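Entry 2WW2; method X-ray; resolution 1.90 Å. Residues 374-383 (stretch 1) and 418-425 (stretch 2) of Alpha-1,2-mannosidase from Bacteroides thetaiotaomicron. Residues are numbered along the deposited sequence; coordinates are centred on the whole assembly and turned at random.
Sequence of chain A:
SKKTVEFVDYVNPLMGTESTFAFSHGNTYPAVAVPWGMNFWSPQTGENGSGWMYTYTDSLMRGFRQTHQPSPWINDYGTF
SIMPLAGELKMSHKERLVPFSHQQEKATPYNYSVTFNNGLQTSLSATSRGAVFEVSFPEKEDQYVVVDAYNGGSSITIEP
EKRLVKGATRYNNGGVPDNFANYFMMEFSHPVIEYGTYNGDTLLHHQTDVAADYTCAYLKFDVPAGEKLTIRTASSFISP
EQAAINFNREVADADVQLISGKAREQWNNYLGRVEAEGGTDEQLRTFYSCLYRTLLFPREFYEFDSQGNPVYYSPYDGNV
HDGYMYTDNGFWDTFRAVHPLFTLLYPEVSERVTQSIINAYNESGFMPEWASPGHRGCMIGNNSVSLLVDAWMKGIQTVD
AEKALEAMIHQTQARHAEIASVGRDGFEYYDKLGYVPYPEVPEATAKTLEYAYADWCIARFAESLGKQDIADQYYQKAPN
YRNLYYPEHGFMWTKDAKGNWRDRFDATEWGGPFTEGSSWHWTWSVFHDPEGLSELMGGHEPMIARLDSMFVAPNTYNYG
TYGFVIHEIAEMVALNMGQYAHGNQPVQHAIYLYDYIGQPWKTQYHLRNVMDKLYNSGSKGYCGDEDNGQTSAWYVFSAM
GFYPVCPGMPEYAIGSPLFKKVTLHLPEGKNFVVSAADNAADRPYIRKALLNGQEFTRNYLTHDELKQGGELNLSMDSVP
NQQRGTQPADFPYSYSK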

ATOM      1  N   GLY A 374     -13.331 -33.255  20.539  1.00  7.23           N
ATOM      2  CA  GLY A 374     -12.932 -34.313  19.633  1.00  7.72           C
ATOM      3  C   GLY A 374     -12.500 -33.712  18.310  1.00  7.94           C
ATOM      4  O   GLY A 374     -12.259 -32.505  18.221  1.00  7.89           O
ATOM      5  N   HIS A 375     -12.428 -34.541  17.271  1.00  7.97           N
ATOM      6  CA  HIS A 375     -11.944 -34.090  15.976  1.00  7.61           C
ATOM      7  C   HIS A 375     -12.802 -32.962  15.406  1.00  8.10           C
ATOM      8  O   HIS A 375     -14.034 -33.084  15.321  1.00  7.96           O
ATOM      9  CB  HIS A 375     -11.960 -35.249  14.974  1.00  7.66           C
ATOM     10  CG  HIS A 375     -10.945 -36.322  15.238  1.00  8.04           C
ATOM     11  ND1 HIS A 375      -9.590 -36.069  15.321  1.00  7.95           N
ATOM     12  CD2 HIS A 375     -11.088 -37.664  15.354  1.00  7.98           C
ATOM     13  CE1 HIS A 375      -8.945 -37.211  15.508  1.00  9.79           C
ATOM     14  NE2 HIS A 375      -9.832 -38.194  15.531  1.00  8.17           N
ATOM     15  N   ARG A 376     -12.141 -31.870  15.020  1.00  7.63           N
ATOM     16  CA  ARG A 376     -12.788 -30.724  14.380  1.00  8.06           C
ATOM     17  C   ARG A 376     -12.062 -30.384  13.078  1.00  8.33           C
ATOM     18  O   ARG A 376     -10.819 -30.433  13.007  1.00  8.99           O
ATOM     19  CB  ARG A 376     -12.755 -29.518  15.327  1.00  7.65           C
ATOM     20  CG  ARG A 376     -13.579 -29.706  16.625  1.00  8.84           C
ATOM     21  CD  ARG A 376     -15.085 -29.649  16.338  1.00  6.79           C
ATOM     22  NE  ARG A 376     -15.431 -28.325  15.824  1.00  7.22           N
ATOM     23  CZ  ARG A 376     -15.631 -27.254  16.585  1.00  7.57           C
ATOM     24  NH1 ARG A 376     -15.521 -27.329  17.921  1.00  7.56           N
ATOM     25  NH2 ARG A 376     -15.921 -26.094  16.010  1.00  8.06           N
ATOM     26  N   GLY A 377     -12.817 -30.022  12.054  1.00  8.26           N
ATOM     27  CA  GLY A 377     -12.238 -29.729  10.740  1.00  8.88           C
ATOM     28  C   GLY A 377     -11.671 -28.312  10.715  1.00  8.83           C
ATOM     29  O   GLY A 377     -12.421 -27.358  10.654  1.00  8.13           O
ATOM     30  N   CYS A 378     -10.348 -28.174  10.761  1.00  8.74           N
ATOM     31  CA  CYS A 378      -9.751 -26.830  10.836  1.00 10.05           C
ATOM     32  C   CYS A 378      -8.257 -26.920  10.541  1.00  9.61           C
ATOM     33  O   CYS A 378      -7.583 -27.815  11.051  1.00  9.81           O
ATOM     34  CB  CYS A 378      -9.962 -26.268  12.246  1.00  9.30           C
ATOM     35  SG  CYS A 378      -9.447 -24.558  12.472  1.00 12.66           S
ATOM     36  N   MET A 379      -7.753 -26.004   9.717  1.00 10.05           N
ATOM     37  CA  MET A 379      -6.317 -25.928   9.376  1.00  9.09           C
ATOM     38  C   MET A 379      -5.812 -27.183   8.655  1.00  8.62           C
ATOM     39  O   MET A 379      -6.593 -27.927   8.068  1.00  8.47           O
ATOM     40  CB  MET A 379      -5.432 -25.608  10.595  1.00  9.61           C
ATOM     41  CG  MET A 379      -5.796 -24.286  11.316  1.00 10.84           C
ATOM     42  SD  MET A 379      -6.335 -22.975  10.154  1.00 18.31           S
ATOM     43  CE  MET A 379      -4.909 -22.717   9.134  1.00 14.68           C
ATOM     44  N   ILE A 380      -4.499 -27.384   8.685  1.00  7.25           N
ATOM     45  CA  ILE A 380      -3.865 -28.370   7.813  1.00  7.64           C
ATOM     46  C   ILE A 380      -2.688 -29.045   8.513  1.00  7.71           C
ATOM     47  O   ILE A 380      -2.312 -28.673   9.635  1.00  7.89           O
ATOM     48  CB  ILE A 380      -3.316 -27.696   6.520  1.00  8.04           C
ATOM     49  CG1 ILE A 380      -2.179 -26.725   6.882  1.00  8.05           C
ATOM     50  CG2 ILE A 380      -4.448 -26.991   5.715  1.00  6.94           C
ATOM     51  CD1 ILE A 380      -1.557 -26.051   5.658  1.00  9.97           C
ATOM     52  N   GLY A 381      -2.100 -30.031   7.842  1.00  8.22           N
ATOM     53  CA  GLY A 381      -0.825 -30.597   8.288  1.00  8.90           C
ATOM     54  C   GLY A 381      -0.955 -31.884   9.088  1.00  9.05           C
ATOM     55  O   GLY A 381      -2.071 -32.334   9.386  1.00  8.99           O
ATOM     56  N   ASN A 382       0.194 -32.466   9.442  1.00  8.68           N
ATOM     57  CA  ASN A 382       0.244 -33.660  10.275  1.00  8.95           C
ATOM     58  C   ASN A 382       1.148 -33.355  11.465  1.00  9.01           C
ATOM     59  O   ASN A 382       2.060 -34.117  11.802  1.00  8.03           O
ATOM     60  CB  ASN A 382       0.822 -34.848   9.475  1.00  9.19           C
ATOM     61  CG  ASN A 382      -0.125 -35.340   8.382  1.00 10.59           C
ATOM     62  OD1 ASN A 382      -1.365 -35.179   8.456  1.00 15.16           O
ATOM     63  ND2 ASN A 382       0.442 -35.935   7.369  1.00  8.07           N
ATOM     64  N   ASN A 383       0.908 -32.219  12.108  1.00  9.17           N
ATOM     65  CA  ASN A 383       1.805 -31.811  13.163  1.00  9.12           C
ATOM     66  C   ASN A 383       1.627 -32.551  14.491  1.00  9.22           C
ATOM     67  O   ASN A 383       2.449 -32.407  15.407  1.00  9.48           O
ATOM     68  CB  ASN A 383       1.786 -30.289  13.306  1.00  9.56           C
ATOM     69  CG  ASN A 383       2.222 -29.608  12.024  1.00  9.49           C
ATOM     70  OD1 ASN A 383       1.452 -28.857  11.395  1.00 12.37           O
ATOM     71  ND2 ASN A 383       3.439 -29.908  11.596  1.00  5.15           N
ATOM     72  N   GLU A 418     -14.901 -37.612   6.268  1.00 13.02           N
ATOM     73  CA  GLU A 418     -15.645 -36.359   6.257  1.00 14.21           C
ATOM     74  C   GLU A 418     -14.786 -35.130   6.570  1.00 13.63           C
ATOM     75  O   GLU A 418     -15.053 -34.041   6.073  1.00 13.68           O
ATOM     76  CB  GLU A 418     -16.815 -36.404   7.271  1.00 15.20           C
ATOM     77  CG  GLU A 418     -17.779 -37.587   7.053  1.00 19.44           C
ATOM     78  CD  GLU A 418     -18.324 -37.621   5.643  1.00 25.82           C
ATOM     79  OE1 GLU A 418     -18.435 -36.530   5.036  1.00 29.51           O
ATOM     80  OE2 GLU A 418     -18.647 -38.729   5.131  1.00 29.53           O
ATOM     81  N   ILE A 419     -13.758 -35.304   7.390  1.00 12.15           N
ATOM     82  CA  ILE A 419     -13.028 -34.159   7.905  1.00 11.49           C
ATOM     83  C   ILE A 419     -11.637 -34.059   7.297  1.00 11.32           C
ATOM     84  O   ILE A 419     -10.776 -34.893   7.569  1.00 10.71           O
ATOM     85  CB  ILE A 419     -12.901 -34.278   9.411  1.00 11.44           C
ATOM     86  CG1 ILE A 419     -14.274 -34.609  10.012  1.00 10.86           C
ATOM     87  CG2 ILE A 419     -12.279 -32.988   9.994  1.00 12.08           C
ATOM     88  CD1 ILE A 419     -14.241 -34.825  11.541  1.00  9.03           C
ATOM     89  N   ALA A 420     -11.414 -33.041   6.471  1.00 10.35           N
ATOM     90  CA  ALA A 420     -10.216 -33.040   5.634  1.00 10.55           C
ATOM     91  C   ALA A 420      -8.922 -32.890   6.429  1.00 10.17           C
ATOM     92  O   ALA A 420      -7.882 -33.417   6.012  1.00 10.07           O
ATOM     93  CB  ALA A 420     -10.311 -31.982   4.520  1.00 10.91           C
ATOM     94  N   SER A 421      -8.992 -32.217   7.585  1.00  9.13           N
ATOM     95  CA  SER A 421      -7.815 -31.975   8.400  1.00  8.69           C
ATOM     96  C   SER A 421      -7.394 -33.183   9.258  1.00  8.54           C
ATOM     97  O   SER A 421      -6.400 -33.100   9.994  1.00  8.38           O
ATOM     98  CB  SER A 421      -8.037 -30.763   9.320  1.00  8.54           C
ATOM     99  OG  SER A 421      -9.141 -30.969  10.196  1.00  8.90           O
ATOM    100  N   VAL A 422      -8.159 -34.274   9.202  1.00  8.13           N
ATOM    101  CA  VAL A 422      -7.858 -35.455  10.024  1.00  8.06           C
ATOM    102  C   VAL A 422      -7.229 -36.530   9.143  1.00  8.19           C
ATOM    103  O   VAL A 422      -7.884 -37.080   8.249  1.00  8.23           O
ATOM    104  CB  VAL A 422      -9.111 -36.038  10.742  1.00  7.48           C
ATOM    105  CG1 VAL A 422      -8.738 -37.269  11.570  1.00  7.12           C
ATOM    106  CG2 VAL A 422      -9.788 -34.965  11.627  1.00  7.00           C
ATOM    107  N   GLY A 423      -5.969 -36.855   9.414  1.00  8.27           N
ATOM    108  CA  GLY A 423      -5.183 -37.655   8.478  1.00  7.91           C
ATOM    109  C   GLY A 423      -4.536 -36.710   7.466  1.00  8.14           C
ATOM    110  O   GLY A 423      -4.231 -35.565   7.797  1.00  8.74           O
ATOM    111  N   ARG A 424      -4.357 -37.170   6.227  1.00  8.82           N
ATOM    112  CA  ARG A 424      -3.608 -36.404   5.241  1.00  8.91           C
ATOM    113  C   ARG A 424      -4.408 -36.146   3.966  1.00  9.44           C
ATOM    114  O   ARG A 424      -4.469 -36.984   3.068  1.00  9.90           O
ATOM    115  CB  ARG A 424      -2.291 -37.114   4.883  1.00  8.55           C
ATOM    116  CG  ARG A 424      -1.424 -36.333   3.875  1.00  8.44           C
ATOM    117  CD  ARG A 424      -0.032 -36.978   3.704  1.00  7.60           C
ATOM    118  NE  ARG A 424       0.845 -36.615   4.816  1.00  6.97           N
ATOM    119  CZ  ARG A 424       2.180 -36.649   4.771  1.00  8.15           C
ATOM    120  NH1 ARG A 424       2.816 -37.064   3.672  1.00  8.21           N
ATOM    121  NH2 ARG A 424       2.881 -36.274   5.831  1.00  7.47           N
ATOM    122  N   ASP A 425      -5.010 -34.969   3.884  1.00  9.53           N
ATOM    123  CA  ASP A 425      -5.758 -34.610   2.686  1.00  9.65           C
ATOM    124  C   ASP A 425      -4.806 -34.588   1.480  1.00  9.74           C
ATOM    125  O   ASP A 425      -3.748 -33.942   1.514  1.00  9.92           O
ATOM    126  CB  ASP A 425      -6.404 -33.235   2.878  1.00  8.82           C
ATOM    127  CG  ASP A 425      -7.478 -32.947   1.843  1.00 10.90           C
ATOM    128  OD1 ASP A 425      -8.068 -33.915   1.308  1.00  9.96           O
ATOM    129  OD2 ASP A 425      -7.735 -31.753   1.575  1.00 11.64           O
TER
HETATM  130  O   HOH W   1      -8.512 -31.716  12.708  1.00  8.50           O
HETATM  131  O   HOH W   2      -4.619 -31.083   9.616  1.00  6.47           O

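Neither stretch forms a regular helix or strand, so this contact has no backbone ladder to lean on. Its 432 Å² of buried surface, both sides summed, is assembled from a few side chains, one direct hydrogen bond and two waters. The scaffold on the second stretch is a type I beta turn from I419 to V422, closed by V422 N donating to I419 O at 3.1 Å. The turn directs the CA-to-CB bonds of I419, S421 and V422 toward the first stretch, while that of A420 points sideways and its methyl stays out of contact.

The polar centre is S421. With chi1 at 60° (p), its hydroxyl accepts a hydrogen bond from the backbone: C378 N lies 3.1 Å from S421 OG, with an N-H...O angle of 157°. This is the one direct cross-stretch hydrogen bond whose geometry is settled, and it suits a serine, which is short enough to sit close against the chain while still offering an acceptor. The fit is snug on several sides, with G377 CA 3.4 Å from S421 OG and M379 O 3.4 Å from S421 CB. S421 is buried, and C378 and M379 serve it through their backbone while their own CB atoms point away.

Water extends this polar patch. Water 1 donates to R376 O at 2.7 Å and lies 2.7 Å from S421 OG, bridging the same hydroxyl to a second backbone group. Water 2 sits between two carbonyls, 2.8 Å from G381 O and 2.7 Å from S421 O. Those oxygens are 4.4 Å apart and have no proton to offer each other, so a water is a natural mediator between them.

The apolar part lies beside this patch, toward H375. I419, in the m,t rotamer, brings CG2 to 3.3 Å from G377 CA and CD1 to 4.1 Å from H375 CB. Glycine at 377 leaves room for this: an ideal CB there would lie only 3.3 Å from I419 CG2, a tight approach. Beside it, V422 with chi1 at 180° places CG1 over one face of the H375 imidazole, 4.0 Å from the ring centroid and 15° off the normal, a CH-pi contact. V422 CG2 is also 3.9 Å from H375 ND1. A branched residue suits this place because both methyls can meet the ring, while H375 NE2 is hydrogen-bonded elsewhere in the structure.

Near R424, the CA-to-CB bond of N382 points toward the second stretch, and its buried side-chain amide lies against the G423 carbonyl and the edge of the R424 guanidinium. The amide is probably turned over in the model, so its individual contacts are best left open. The neighbouring glycines answer to backbone shape: G381 (phi/psi 98/176) and G423 (87/-148) adopt angles at which a CB would jam against the preceding carbonyl oxygen.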